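Local coordinates for probable quinone reductase Qor (NADPH:quinone reductase) (Zeta-crystallin homolog protein) (Mycobacterium tuberculosis, PDB 4RVU) that binds NADPH and probably catalyses the transfer of electrons from this cofactor to quinone substrates, at residues 91-96 with 104-109; 176-181 with 320-325; 134-139 with 241-246; 49-54 with 61-66. One frame throughout, in Å; residues are numbered along the deposited sequence.

Contact 1: 91-96 with 104-109; sequences VVSASA and CTAPAS
Ala96 and Ala106 bring their backbones to within 4.1 Å, CA to CA, where the loop leaving strand 90-93 runs up against strand 103-107. Backbone packs on backbone here, without the hydrogen-bonded pairing of neighbouring strands: Ala96 CA sits 3.3 Å from Thr105 O. Small residues suit so close an approach. The methyl of Ala96 lies beside that of Ala106 (CB to CB, 3.9 Å) and also touches Cys104 SG, while the methyl of Ala106 reaches on to Ser93 OG at 3.7 Å. Proline fits the last strand position because its ring brings Pro107 CD, bonded to the backbone N and slightly polarised, to 3.3 Å from Ser95 O. Ser93 shapes the turn. A chi1 of -175° swings its hydroxyl away from its own N, beside the carbonyl carbon, where Ser93 OG accepts from Ser95 N at 3.1 Å (158° at the hydrogen), an ST turn; OG is also hydrogen-bonded to Leu110 O. In this GroES-like domain, strand 90-93 pairs with strands 67-74 and 111-113, and strand 103-107 with strand 33-38. Thr111, Ile36 and Val67 pack round the contact and close it into the core of the curled sheet.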
# COMPACT_ATOMS: atom_id res chain seq x y z
N VAL A 91 -26.16 24.37 -1.34
CA VAL A 91 -25.50 23.09 -1.57
C VAL A 91 -24.01 23.27 -1.75
O VAL A 91 -23.54 24.39 -1.97
CB VAL A 91 -26.08 22.36 -2.80
CG1 VAL A 91 -27.54 21.97 -2.58
CG2 VAL A 91 -25.90 23.20 -4.07
N VAL A 92 -23.26 22.18 -1.65
CA VAL A 92 -21.82 22.26 -1.83
C VAL A 92 -21.35 21.00 -2.54
O VAL A 92 -21.87 19.91 -2.31
CB VAL A 92 -21.10 22.50 -0.48
CG1 VAL A 92 -21.39 21.38 0.52
CG2 VAL A 92 -19.59 22.68 -0.69
N SER A 93 -20.39 21.17 -3.45
CA SER A 93 -19.84 20.03 -4.19
C SER A 93 -18.36 20.22 -4.35
O SER A 93 -17.86 21.36 -4.38
CB SER A 93 -20.50 19.92 -5.57
OG SER A 93 -20.06 18.75 -6.27
N ALA A 94 -17.65 19.10 -4.45
CA ALA A 94 -16.21 19.10 -4.70
C ALA A 94 -15.97 18.52 -6.09
O ALA A 94 -14.82 18.25 -6.46
CB ALA A 94 -15.51 18.23 -3.66
N SER A 95 -17.04 18.34 -6.85
CA SER A 95 -16.98 17.67 -8.14
C SER A 95 -17.61 18.49 -9.26
O SER A 95 -18.08 17.94 -10.24
CB SER A 95 -17.69 16.32 -8.04
OG SER A 95 -17.10 15.52 -7.03
N ALA A 96 -17.61 19.81 -9.09
CA ALA A 96 -18.26 20.70 -10.04
C ALA A 96 -17.40 20.88 -11.29
O ALA A 96 -16.20 20.59 -11.28
CB ALA A 96 -18.54 22.06 -9.38
N CYS A 104 -21.99 27.53 -11.99
CA CYS A 104 -21.36 26.32 -12.51
C CYS A 104 -22.32 25.15 -12.38
O CYS A 104 -23.41 25.29 -11.81
CB CYS A 104 -20.05 26.02 -11.77
SG CYS A 104 -20.26 25.48 -10.04
N THR A 105 -21.92 24.00 -12.91
CA THR A 105 -22.73 22.80 -12.82
C THR A 105 -22.03 21.78 -11.94
O THR A 105 -20.81 21.78 -11.84
CB THR A 105 -22.96 22.15 -14.19
OG1 THR A 105 -21.69 21.81 -14.76
CG2 THR A 105 -23.70 23.11 -15.12
N ALA A 106 -22.81 20.89 -11.32
CA ALA A 106 -22.24 19.78 -10.57
C ALA A 106 -23.20 18.60 -10.59
O ALA A 106 -24.42 18.79 -10.62
CB ALA A 106 -21.92 20.19 -9.12
N PRO A 107 -22.67 17.37 -10.56
CA PRO A 107 -23.57 16.21 -10.51
C PRO A 107 -24.33 16.22 -9.19
O PRO A 107 -23.70 16.37 -8.15
CB PRO A 107 -22.62 15.00 -10.52
CG PRO A 107 -21.25 15.54 -10.90
CD PRO A 107 -21.25 16.98 -10.44
N ALA A 108 -25.65 16.07 -9.24
CA ALA A 108 -26.46 16.01 -8.03
C ALA A 108 -26.00 14.93 -7.04
O ALA A 108 -26.06 15.13 -5.83
CB ALA A 108 -27.93 15.82 -8.38
N SER A 109 -25.54 13.80 -7.56
CA SER A 109 -25.13 12.68 -6.71
C SER A 109 -23.84 12.98 -5.92
O SER A 109 -23.54 12.30 -4.93
CB SER A 109 -24.94 11.41 -7.54
OG SER A 109 -23.95 11.62 -8.53

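Contact 2: 176-181 with 320-325. With NDP (NADPH dihydro-nicotinamide-adenine-dinucleotide phosphate), chain E.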
# COMPACT_ATOMS: atom_id res chain seq x y z
N THR A 176 4.45 18.79 10.35
CA THR A 176 5.50 19.69 9.88
C THR A 176 4.89 20.98 9.34
O THR A 176 3.84 20.96 8.68
CB THR A 176 6.37 19.06 8.78
OG1 THR A 176 5.53 18.63 7.69
CG2 THR A 176 7.16 17.86 9.32
N VAL A 177 5.53 22.12 9.61
CA VAL A 177 5.10 23.40 9.06
C VAL A 177 6.32 24.26 8.76
O VAL A 177 7.42 23.93 9.19
CB VAL A 177 4.18 24.18 10.03
CG1 VAL A 177 2.94 23.38 10.40
CG2 VAL A 177 4.97 24.57 11.28
N SER A 178 6.13 25.35 8.02
CA SER A 178 7.25 26.18 7.59
C SER A 178 7.52 27.42 8.44
O SER A 178 8.58 28.03 8.31
CB SER A 178 7.09 26.60 6.13
OG SER A 178 6.03 27.53 5.98
N THR A 179 6.58 27.81 9.30
CA THR A 179 6.71 29.05 10.09
C THR A 179 6.20 28.86 11.51
O THR A 179 5.40 27.96 11.79
CB THR A 179 5.91 30.21 9.48
OG1 THR A 179 4.51 29.96 9.64
CG2 THR A 179 6.24 30.42 8.01
N ALA A 180 6.64 29.74 12.41
CA ALA A 180 6.18 29.71 13.79
C ALA A 180 4.69 30.06 13.89
O ALA A 180 4.01 29.57 14.80
CB ALA A 180 7.02 30.64 14.67
N GLU A 181 4.20 30.91 12.98
CA GLU A 181 2.76 31.24 12.94
C GLU A 181 1.95 29.97 12.67
O GLU A 181 0.94 29.70 13.32
CB GLU A 181 2.43 32.29 11.87
CG GLU A 181 0.91 32.60 11.75
CD GLU A 181 0.48 33.23 10.43
OE1 GLU A 181 1.28 33.25 9.47
OE2 GLU A 181 -0.68 33.71 10.35
N GLU A 320 0.95 28.61 -3.91
CA GLU A 320 2.20 28.00 -4.37
C GLU A 320 3.42 28.51 -3.62
O GLU A 320 4.45 27.83 -3.55
CB GLU A 320 2.38 28.23 -5.88
CG GLU A 320 1.35 27.51 -6.73
CD GLU A 320 1.65 27.58 -8.22
OE1 GLU A 320 2.43 28.46 -8.65
OE2 GLU A 320 1.09 26.75 -8.96
N ALA A 321 3.31 29.70 -3.04
CA ALA A 321 4.42 30.32 -2.32
C ALA A 321 4.43 29.94 -0.84
O ALA A 321 5.25 30.46 -0.08
CB ALA A 321 4.39 31.84 -2.48
N ARG A 322 3.53 29.04 -0.44
CA ARG A 322 3.45 28.56 0.95
C ARG A 322 2.97 29.66 1.91
O ARG A 322 3.24 29.61 3.11
CB ARG A 322 4.79 27.97 1.41
CG ARG A 322 5.44 27.02 0.40
CD ARG A 322 6.84 26.58 0.83
NE ARG A 322 6.83 25.66 1.98
CZ ARG A 322 7.90 24.98 2.39
NH1 ARG A 322 9.06 25.12 1.76
NH2 ARG A 322 7.82 24.16 3.44
N LYS A 323 2.25 30.64 1.39
CA LYS A 323 1.87 31.79 2.20
C LYS A 323 0.47 31.69 2.80
O LYS A 323 0.08 32.52 3.64
CB LYS A 323 1.95 33.06 1.35
CG LYS A 323 3.34 33.50 0.97
CD LYS A 323 3.22 34.69 0.03
CE LYS A 323 4.52 35.46 -0.14
NZ LYS A 323 4.27 36.66 -1.01
N THR A 324 -0.31 30.71 2.36
CA THR A 324 -1.68 30.58 2.87
C THR A 324 -1.69 29.75 4.15
O THR A 324 -0.76 28.98 4.40
CB THR A 324 -2.65 29.97 1.83
OG1 THR A 324 -2.27 28.60 1.56
CG2 THR A 324 -2.62 30.77 0.54
N VAL A 325 -2.72 29.93 4.96
CA VAL A 325 -2.97 29.07 6.10
C VAL A 325 -4.40 28.58 5.99
O VAL A 325 -5.31 29.34 5.63
CB VAL A 325 -2.76 29.80 7.45
CG1 VAL A 325 -1.29 30.17 7.63
CG2 VAL A 325 -3.62 31.03 7.53
PA NDP E . -2.49 23.28 1.45
O1A NDP E . -3.46 24.28 2.00
O2A NDP E . -1.99 22.17 2.33
O5B NDP E . -1.23 24.06 0.83
C5B NDP E . -0.04 23.36 0.50
C4B NDP E . 0.89 23.42 1.70
O4B NDP E . 1.98 22.50 1.56
C3B NDP E . 1.53 24.79 1.83
O3B NDP E . 0.72 25.68 2.61
C2B NDP E . 2.85 24.49 2.50
O2B NDP E . 2.76 24.69 3.91
C1B NDP E . 3.14 23.03 2.19
N9A NDP E . 4.31 23.00 1.28
C8A NDP E . 5.48 22.40 1.53
N7A NDP E . 6.35 22.57 0.50
C5A NDP E . 5.72 23.30 -0.43
C6A NDP E . 6.06 23.85 -1.77
N6A NDP E . 7.28 23.63 -2.31
N1A NDP E . 5.12 24.56 -2.41
C2A NDP E . 3.91 24.78 -1.87
N3A NDP E . 3.53 24.32 -0.67
C4A NDP E . 4.38 23.59 0.09
O3 NDP E . -3.14 22.64 0.13
PN NDP E . -4.49 21.77 0.19
O1N NDP E . -4.95 21.68 1.62
O2N NDP E . -5.41 22.30 -0.88
O5D NDP E . -3.99 20.32 -0.27
C5D NDP E . -2.99 19.64 0.48
C4D NDP E . -2.31 18.60 -0.40
O4D NDP E . -3.17 17.48 -0.58
C3D NDP E . -2.03 19.15 -1.78
O3D NDP E . -0.77 18.64 -2.22
C2D NDP E . -3.13 18.58 -2.65
O2D NDP E . -2.66 18.38 -3.99
C1D NDP E . -3.44 17.26 -1.96
N1N NDP E . -4.83 16.82 -2.10
C2N NDP E . -5.06 15.57 -2.49
C3N NDP E . -6.35 15.06 -2.63
C7N NDP E . -6.53 13.64 -3.08
O7N NDP E . -7.65 13.18 -3.14
N7N NDP E . -5.45 12.93 -3.40
C4N NDP E . -7.55 15.91 -2.33
C5N NDP E . -7.17 17.25 -1.90
C6N NDP E . -5.84 17.65 -1.79
P2B NDP E . 4.09 24.77 4.81
O1X NDP E . 5.19 24.35 3.89
O2X NDP E . 4.16 26.21 5.24
O3X NDP E . 3.82 23.82 5.95
O HOH W 1 5.67 29.82 4.45
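Arg322 and Ser178 meet at the 2'-phosphate of NADPH, each holding a different oxygen. The guanidinium lies flat over the adenine, nearly parallel to it, with N7A 3.3 Å from its plane and over its centre. Its edge is turned to the phosphate instead: NE and NH2 both donate in plane to O1X, at 2.8 Å from NE and 2.7 Å from NH2. The bonds are bent, 139° and 146° at the hydrogens, as is expected when two N-H groups converge on one acceptor. A bend at chi3 (71°) folds the chain over the base, so that CG and CD also rest on the purine. Tyr197 adds a cation-pi contact, and together these fix the rotation of the group. Next to the arginine, on an adjacent side of the phosphate, Ser178 directs OG at O2X; the modelled separation is too short to be taken literally. Ser178 CB approaches Arg322 NH2 obliquely at 3.7 Å. A water donates to both Ser178 OG and Arg322 O, at 2.8 Å from each, bridging the two loops beside the phosphate. Arg322 has positive phi in a Schellman motif ending helix 312-320, and its carbonyl also accepts from Lys182, which also binds NADPH. Further out, Val325 CG1 only brushes Glu181 OE1. A serine just past the second Rossmann strand, 172-176, joined by an arginine from the loop before strand 327-331, forms a 2'-phosphate pocket of the kind found in NADPH-dependent enzymes.

Contact 3: 134-139 with 241-246; sequences HYLLKS and TLALFG. With NDP (NADPH dihydro-nicotinamide-adenine-dinucleotide phosphate), chain E.
Leu136 sets its CD1 methyl squarely on the face of the Phe245 ring, a CH-pi contact 3.7 Å from CD1 to the ring centroid and only 7° off the normal. A chi1 of 71° places that ring between the backbone N and carbonyl carbon of Phe245, where its face can take the methyl. The other leucine branch, CD2, reaches Ala243 CB at 4.2 Å, so the fork spans Ala243 in the strand and Phe245 just beyond its end; the small alanine makes room. One residue earlier, Tyr135 extends to the nicotinamide, its OH donating to O7N of the carboxamide at 2.7 Å, with the oxygen at the ring edge and in plane. Phe245 CE2 comes to 3.0 Å from O4D of the nicotinamide ribose, and its carbonyl appears to take N7N, though that oxygen's place is doubtful. Gly246 CA follows the same ribose at 3.6 Å from O3D, a path suiting a residue without a side chain. In the second shell Phe276 stacks on Tyr135, Leu162 and Val158 of helix 157-168 back Leu136 and Phe245, and Tyr221 OH bonds to Leu136 O. The bond from Tyr135 probably limits the rotation of the carboxamide and helps orient the nicotinamide, consistent with presenting C4N for hydride transfer.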
# COMPACT_ATOMS: atom_id res chain seq x y z
N HIS A 134 -11.53 12.65 5.61
CA HIS A 134 -12.37 11.52 6.00
C HIS A 134 -11.84 10.22 5.40
O HIS A 134 -11.62 9.24 6.12
CB HIS A 134 -13.82 11.71 5.57
CG HIS A 134 -14.73 10.61 6.03
ND1 HIS A 134 -14.90 9.44 5.32
CD2 HIS A 134 -15.49 10.50 7.14
CE1 HIS A 134 -15.75 8.66 5.97
NE2 HIS A 134 -16.12 9.28 7.08
N TYR A 135 -11.64 10.18 4.08
CA TYR A 135 -11.23 8.92 3.47
C TYR A 135 -9.82 8.52 3.92
O TYR A 135 -9.51 7.34 4.07
CB TYR A 135 -11.43 8.92 1.93
CG TYR A 135 -10.34 9.53 1.05
CD1 TYR A 135 -9.08 8.93 0.95
CD2 TYR A 135 -10.60 10.65 0.26
CE1 TYR A 135 -8.10 9.46 0.14
CE2 TYR A 135 -9.62 11.18 -0.57
CZ TYR A 135 -8.37 10.58 -0.62
OH TYR A 135 -7.38 11.08 -1.43
N LEU A 136 -8.98 9.52 4.17
CA LEU A 136 -7.62 9.25 4.63
C LEU A 136 -7.63 8.59 6.01
O LEU A 136 -6.87 7.64 6.25
CB LEU A 136 -6.78 10.53 4.64
CG LEU A 136 -6.27 11.05 3.29
CD1 LEU A 136 -5.60 12.43 3.42
CD2 LEU A 136 -5.32 10.05 2.61
N LEU A 137 -8.49 9.08 6.91
CA LEU A 137 -8.54 8.62 8.30
C LEU A 137 -9.46 7.43 8.54
O LEU A 137 -9.32 6.74 9.54
CB LEU A 137 -9.00 9.76 9.21
CG LEU A 137 -8.05 10.93 9.36
CD1 LEU A 137 -8.75 12.07 10.07
CD2 LEU A 137 -6.82 10.50 10.14
N LYS A 138 -10.41 7.21 7.63
CA LYS A 138 -11.41 6.17 7.85
C LYS A 138 -11.26 4.98 6.90
O LYS A 138 -11.74 3.89 7.20
CB LYS A 138 -12.83 6.74 7.74
CG LYS A 138 -13.20 7.74 8.83
CD LYS A 138 -13.54 7.03 10.13
CE LYS A 138 -13.90 8.02 11.25
NZ LYS A 138 -15.08 8.82 10.92
N SER A 139 -10.61 5.20 5.76
CA SER A 139 -10.57 4.20 4.68
C SER A 139 -9.17 3.80 4.24
O SER A 139 -8.85 2.61 4.15
CB SER A 139 -11.37 4.69 3.47
OG SER A 139 -12.72 4.92 3.81
N THR A 241 1.52 2.49 7.16
CA THR A 241 0.99 2.89 5.86
C THR A 241 1.46 4.29 5.49
O THR A 241 1.23 5.24 6.24
CB THR A 241 -0.55 2.88 5.85
OG1 THR A 241 -1.03 1.53 5.98
CG2 THR A 241 -1.09 3.49 4.55
N LEU A 242 2.11 4.42 4.34
CA LEU A 242 2.45 5.72 3.80
C LEU A 242 1.35 6.11 2.82
O LEU A 242 1.24 5.54 1.73
CB LEU A 242 3.80 5.69 3.08
CG LEU A 242 4.62 6.98 3.08
CD1 LEU A 242 5.96 6.80 2.39
CD2 LEU A 242 3.86 8.14 2.44
N ALA A 243 0.51 7.06 3.21
CA ALA A 243 -0.50 7.58 2.29
C ALA A 243 0.06 8.85 1.66
O ALA A 243 0.03 9.93 2.27
CB ALA A 243 -1.80 7.85 3.01
N LEU A 244 0.59 8.70 0.45
CA LEU A 244 1.06 9.84 -0.34
C LEU A 244 -0.12 10.38 -1.13
O LEU A 244 -0.48 9.82 -2.17
CB LEU A 244 2.18 9.38 -1.28
CG LEU A 244 2.71 10.41 -2.29
CD1 LEU A 244 3.36 11.59 -1.57
CD2 LEU A 244 3.69 9.75 -3.24
N PHE A 245 -0.73 11.45 -0.64
CA PHE A 245 -1.97 11.94 -1.26
C PHE A 245 -1.80 13.28 -1.99
O PHE A 245 -2.76 13.82 -2.54
CB PHE A 245 -3.10 12.02 -0.22
CG PHE A 245 -2.93 13.12 0.80
CD1 PHE A 245 -2.12 12.94 1.91
CD2 PHE A 245 -3.59 14.33 0.64
CE1 PHE A 245 -1.96 13.96 2.85
CE2 PHE A 245 -3.44 15.35 1.57
CZ PHE A 245 -2.64 15.16 2.69
N GLY A 246 -0.59 13.82 -2.01
CA GLY A 246 -0.37 15.11 -2.65
C GLY A 246 1.07 15.28 -3.08
O GLY A 246 1.92 14.44 -2.76
PA NDP E . -2.49 23.28 1.45
O1A NDP E . -3.46 24.28 2.00
O2A NDP E . -1.99 22.17 2.33
O5B NDP E . -1.23 24.06 0.83
C5B NDP E . -0.04 23.36 0.50
C4B NDP E . 0.89 23.42 1.70
O4B NDP E . 1.98 22.50 1.56
C3B NDP E . 1.53 24.79 1.83
O3B NDP E . 0.72 25.68 2.61
C2B NDP E . 2.85 24.49 2.50
O2B NDP E . 2.76 24.69 3.91
C1B NDP E . 3.14 23.03 2.19
N9A NDP E . 4.31 23.00 1.28
C8A NDP E . 5.48 22.40 1.53
N7A NDP E . 6.35 22.57 0.50
C5A NDP E . 5.72 23.30 -0.43
C6A NDP E . 6.06 23.85 -1.77
N6A NDP E . 7.28 23.63 -2.31
N1A NDP E . 5.12 24.56 -2.41
C2A NDP E . 3.91 24.78 -1.87
N3A NDP E . 3.53 24.32 -0.67
C4A NDP E . 4.38 23.59 0.09
O3 NDP E . -3.14 22.64 0.13
PN NDP E . -4.49 21.77 0.19
O1N NDP E . -4.95 21.68 1.62
O2N NDP E . -5.41 22.30 -0.88
O5D NDP E . -3.99 20.32 -0.27
C5D NDP E . -2.99 19.64 0.48
C4D NDP E . -2.31 18.60 -0.40
O4D NDP E . -3.17 17.48 -0.58
C3D NDP E . -2.03 19.15 -1.78
O3D NDP E . -0.77 18.64 -2.22
C2D NDP E . -3.13 18.58 -2.65
O2D NDP E . -2.66 18.38 -3.99
C1D NDP E . -3.44 17.26 -1.96
N1N NDP E . -4.83 16.82 -2.10
C2N NDP E . -5.06 15.57 -2.49
C3N NDP E . -6.35 15.06 -2.63
C7N NDP E . -6.53 13.64 -3.08
O7N NDP E . -7.65 13.18 -3.14
N7N NDP E . -5.45 12.93 -3.40
C4N NDP E . -7.55 15.91 -2.33
C5N NDP E . -7.17 17.25 -1.90
C6N NDP E . -5.84 17.65 -1.79
P2B NDP E . 4.09 24.77 4.81
O1X NDP E . 5.19 24.35 3.89
O2X NDP E . 4.16 26.21 5.24
O3X NDP E . 3.82 23.82 5.95

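Contact 4: 49-54 with 61-66; sequences YFRSGQ and FVIGSE. With NDP (NADPH dihydro-nicotinamide-adenine-dinucleotide phosphate), chain E.
Phe50 O, near the end of helix 45-52, is approached by two groups: the edge of the Phe61 ring, with CZ at 3.4 Å and the oxygen in the ring plane, and the amide of Gly53, in a weak bond of 3.4 Å from N to O. An aromatic edge carries slightly positive hydrogens, so phenylalanine can face a carbonyl at a helix end while its carbon skeleton packs. Its CZ also lies 4.2 Å from Phe50 CB. Gly53 leaves the helix with positive phi (88°), a conformation glycine adopts readily. Beside this aromatic contact, Ile63 inserts its far methyl against the helix. CG1 stands anti to the backbone N (chi1 -168°) and the chain is extended, carrying CD1 to 3.7 Å from Arg51 CB, with Phe50 CB more loosely alongside. Arg51 thus offers only the root of its side chain to isoleucine. Its bent outer chain takes the guanidinium away to a salt bridge with Glu320 and hydrogen bonds to His316 and Gly14 O, so one residue combines apolar packing with a distant polar bond. Tyr49 points its CB away from 61-66; the end of its side chain reaches NADPH, where its OH accepts a weak hydrogen bond of 3.3 Å from O2D of the nicotinamide ribose. Strand 61-62 is an edge strand of the small antiparallel sheet, bonded through Phe61 to Val10 of strand 5-10. Ile63 and Gly64 then bond to Tyr100 and Ala99, and Glu66 reaches Lys129 of helix 120-140, leaving helix 45-52 packed beside segment 61-66.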
# COMPACT_ATOMS: atom_id res chain seq x y z
N TYR A 49 -2.44 22.28 -10.61
CA TYR A 49 -1.90 21.24 -11.49
C TYR A 49 -2.64 21.29 -12.83
O TYR A 49 -2.04 21.09 -13.89
CB TYR A 49 -2.02 19.83 -10.89
CG TYR A 49 -1.41 19.60 -9.51
CD1 TYR A 49 -0.20 20.17 -9.14
CD2 TYR A 49 -2.05 18.78 -8.59
CE1 TYR A 49 0.34 19.94 -7.86
CE2 TYR A 49 -1.53 18.54 -7.33
CZ TYR A 49 -0.33 19.13 -6.97
OH TYR A 49 0.17 18.88 -5.70
N PHE A 50 -3.94 21.56 -12.78
CA PHE A 50 -4.73 21.75 -13.99
C PHE A 50 -4.39 23.04 -14.71
O PHE A 50 -4.36 23.09 -15.95
CB PHE A 50 -6.23 21.74 -13.68
CG PHE A 50 -6.80 20.37 -13.50
CD1 PHE A 50 -7.34 19.99 -12.29
CD2 PHE A 50 -6.79 19.47 -14.55
CE1 PHE A 50 -7.86 18.72 -12.12
CE2 PHE A 50 -7.30 18.20 -14.40
CZ PHE A 50 -7.85 17.82 -13.18
N ARG A 51 -4.15 24.09 -13.94
CA ARG A 51 -3.76 25.37 -14.50
C ARG A 51 -2.41 25.23 -15.21
O ARG A 51 -2.22 25.76 -16.31
CB ARG A 51 -3.68 26.42 -13.41
CG ARG A 51 -3.48 27.84 -13.92
CD ARG A 51 -2.15 28.37 -13.47
NE ARG A 51 -2.02 28.30 -12.02
CZ ARG A 51 -0.96 27.83 -11.37
NH1 ARG A 51 0.10 27.39 -12.02
NH2 ARG A 51 -0.98 27.81 -10.05
N SER A 52 -1.48 24.52 -14.58
CA SER A 52 -0.13 24.39 -15.12
C SER A 52 -0.05 23.41 -16.28
O SER A 52 0.92 23.43 -17.05
CB SER A 52 0.87 24.01 -14.02
OG SER A 52 0.73 22.65 -13.63
N GLY A 53 -1.06 22.56 -16.42
CA GLY A 53 -1.06 21.55 -17.47
C GLY A 53 -0.39 20.26 -17.03
O GLY A 53 -0.18 19.35 -17.84
N GLN A 54 -0.02 20.21 -15.75
CA GLN A 54 0.51 18.99 -15.14
C GLN A 54 -0.51 17.89 -15.32
O GLN A 54 -0.26 16.90 -16.01
CB GLN A 54 0.70 19.21 -13.64
CG GLN A 54 2.13 19.29 -13.18
CD GLN A 54 2.32 18.64 -11.83
OE1 GLN A 54 1.83 17.52 -11.60
NE2 GLN A 54 3.01 19.32 -10.92
N PHE A 61 -10.72 25.87 -20.65
CA PHE A 61 -11.66 25.43 -19.62
C PHE A 61 -11.78 26.47 -18.51
O PHE A 61 -10.85 27.24 -18.29
CB PHE A 61 -11.28 24.05 -19.06
CG PHE A 61 -9.92 23.99 -18.39
CD1 PHE A 61 -8.79 23.65 -19.12
CD2 PHE A 61 -9.79 24.23 -17.02
CE1 PHE A 61 -7.54 23.57 -18.50
CE2 PHE A 61 -8.56 24.16 -16.40
CZ PHE A 61 -7.43 23.83 -17.14
N VAL A 62 -12.94 26.51 -17.87
CA VAL A 62 -13.12 27.28 -16.64
C VAL A 62 -12.68 26.36 -15.52
O VAL A 62 -13.13 25.22 -15.43
CB VAL A 62 -14.58 27.72 -16.45
CG1 VAL A 62 -14.78 28.37 -15.09
CG2 VAL A 62 -15.00 28.69 -17.54
N ILE A 63 -11.78 26.85 -14.66
CA ILE A 63 -11.08 26.01 -13.69
C ILE A 63 -11.82 25.83 -12.36
O ILE A 63 -12.69 26.65 -12.02
CB ILE A 63 -9.67 26.60 -13.44
CG1 ILE A 63 -8.77 25.65 -12.67
CG2 ILE A 63 -9.78 27.94 -12.77
CD1 ILE A 63 -7.31 25.95 -12.87
N GLY A 64 -11.50 24.75 -11.63
CA GLY A 64 -11.96 24.55 -10.26
C GLY A 64 -13.10 23.56 -10.10
O GLY A 64 -13.92 23.41 -11.00
N SER A 65 -13.18 22.90 -8.95
CA SER A 65 -14.23 21.90 -8.75
C SER A 65 -15.01 22.04 -7.45
O SER A 65 -15.96 21.29 -7.22
CB SER A 65 -13.67 20.47 -8.88
OG SER A 65 -12.91 20.10 -7.74
N GLU A 66 -14.64 22.98 -6.59
CA GLU A 66 -15.31 23.11 -5.30
C GLU A 66 -16.12 24.40 -5.23
O GLU A 66 -15.60 25.49 -5.47
CB GLU A 66 -14.30 23.05 -4.14
CG GLU A 66 -14.93 23.03 -2.74
CD GLU A 66 -13.91 22.84 -1.61
OE1 GLU A 66 -12.72 23.20 -1.78
OE2 GLU A 66 -14.30 22.32 -0.54
PA NDP E . -2.49 23.28 1.45
O1A NDP E . -3.46 24.28 2.00
O2A NDP E . -1.99 22.17 2.33
O5B NDP E . -1.23 24.06 0.83
C5B NDP E . -0.04 23.36 0.50
C4B NDP E . 0.89 23.42 1.70
O4B NDP E . 1.98 22.50 1.56
C3B NDP E . 1.53 24.79 1.83
O3B NDP E . 0.72 25.68 2.61
C2B NDP E . 2.85 24.49 2.50
O2B NDP E . 2.76 24.69 3.91
C1B NDP E . 3.14 23.03 2.19
N9A NDP E . 4.31 23.00 1.28
C8A NDP E . 5.48 22.40 1.53
N7A NDP E . 6.35 22.57 0.50
C5A NDP E . 5.72 23.30 -0.43
C6A NDP E . 6.06 23.85 -1.77
N6A NDP E . 7.28 23.63 -2.31
N1A NDP E . 5.12 24.56 -2.41
C2A NDP E . 3.91 24.78 -1.87
N3A NDP E . 3.53 24.32 -0.67
C4A NDP E . 4.38 23.59 0.09
O3 NDP E . -3.14 22.64 0.13
PN NDP E . -4.49 21.77 0.19
O1N NDP E . -4.95 21.68 1.62
O2N NDP E . -5.41 22.30 -0.88
O5D NDP E . -3.99 20.32 -0.27
C5D NDP E . -2.99 19.64 0.48
C4D NDP E . -2.31 18.60 -0.40
O4D NDP E . -3.17 17.48 -0.58
C3D NDP E . -2.03 19.15 -1.78
O3D NDP E . -0.77 18.64 -2.22
C2D NDP E . -3.13 18.58 -2.65
O2D NDP E . -2.66 18.38 -3.99
C1D NDP E . -3.44 17.26 -1.96
N1N NDP E . -4.83 16.82 -2.10
C2N NDP E . -5.06 15.57 -2.49
C3N NDP E . -6.35 15.06 -2.63
C7N NDP E . -6.53 13.64 -3.08
O7N NDP E . -7.65 13.18 -3.14
N7N NDP E . -5.45 12.93 -3.40
C4N NDP E . -7.55 15.91 -2.33
C5N NDP E . -7.17 17.25 -1.90
C6N NDP E . -5.84 17.65 -1.79
P2B NDP E . 4.09 24.77 4.81
O1X NDP E . 5.19 24.35 3.89
O2X NDP E . 4.16 26.21 5.24
O3X NDP E . 3.82 23.82 5.95

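From the N terminus, contact 4 comes first, closing the short loop between helix 45-52 and strand 61-62. Contact 1 follows in series, closing the turn between strands 90-93 and 103-107; the two touch through Ser65, whose O and OG probably bond to Ala96 N and Ala94 O. Both belong to the GroES-like domain. Contacts 3 and 2 span far longer loops and cross: 134-139, 176-181, 241-246 and 320-325 alternate along the chain. They join the Rossmann sheet to helix 120-140 and to the segment before the last strand. Contact 2 meets contact 4 in the Glu320–Arg51 salt bridge, and contacts 2, 3 and 4 all touch NADPH.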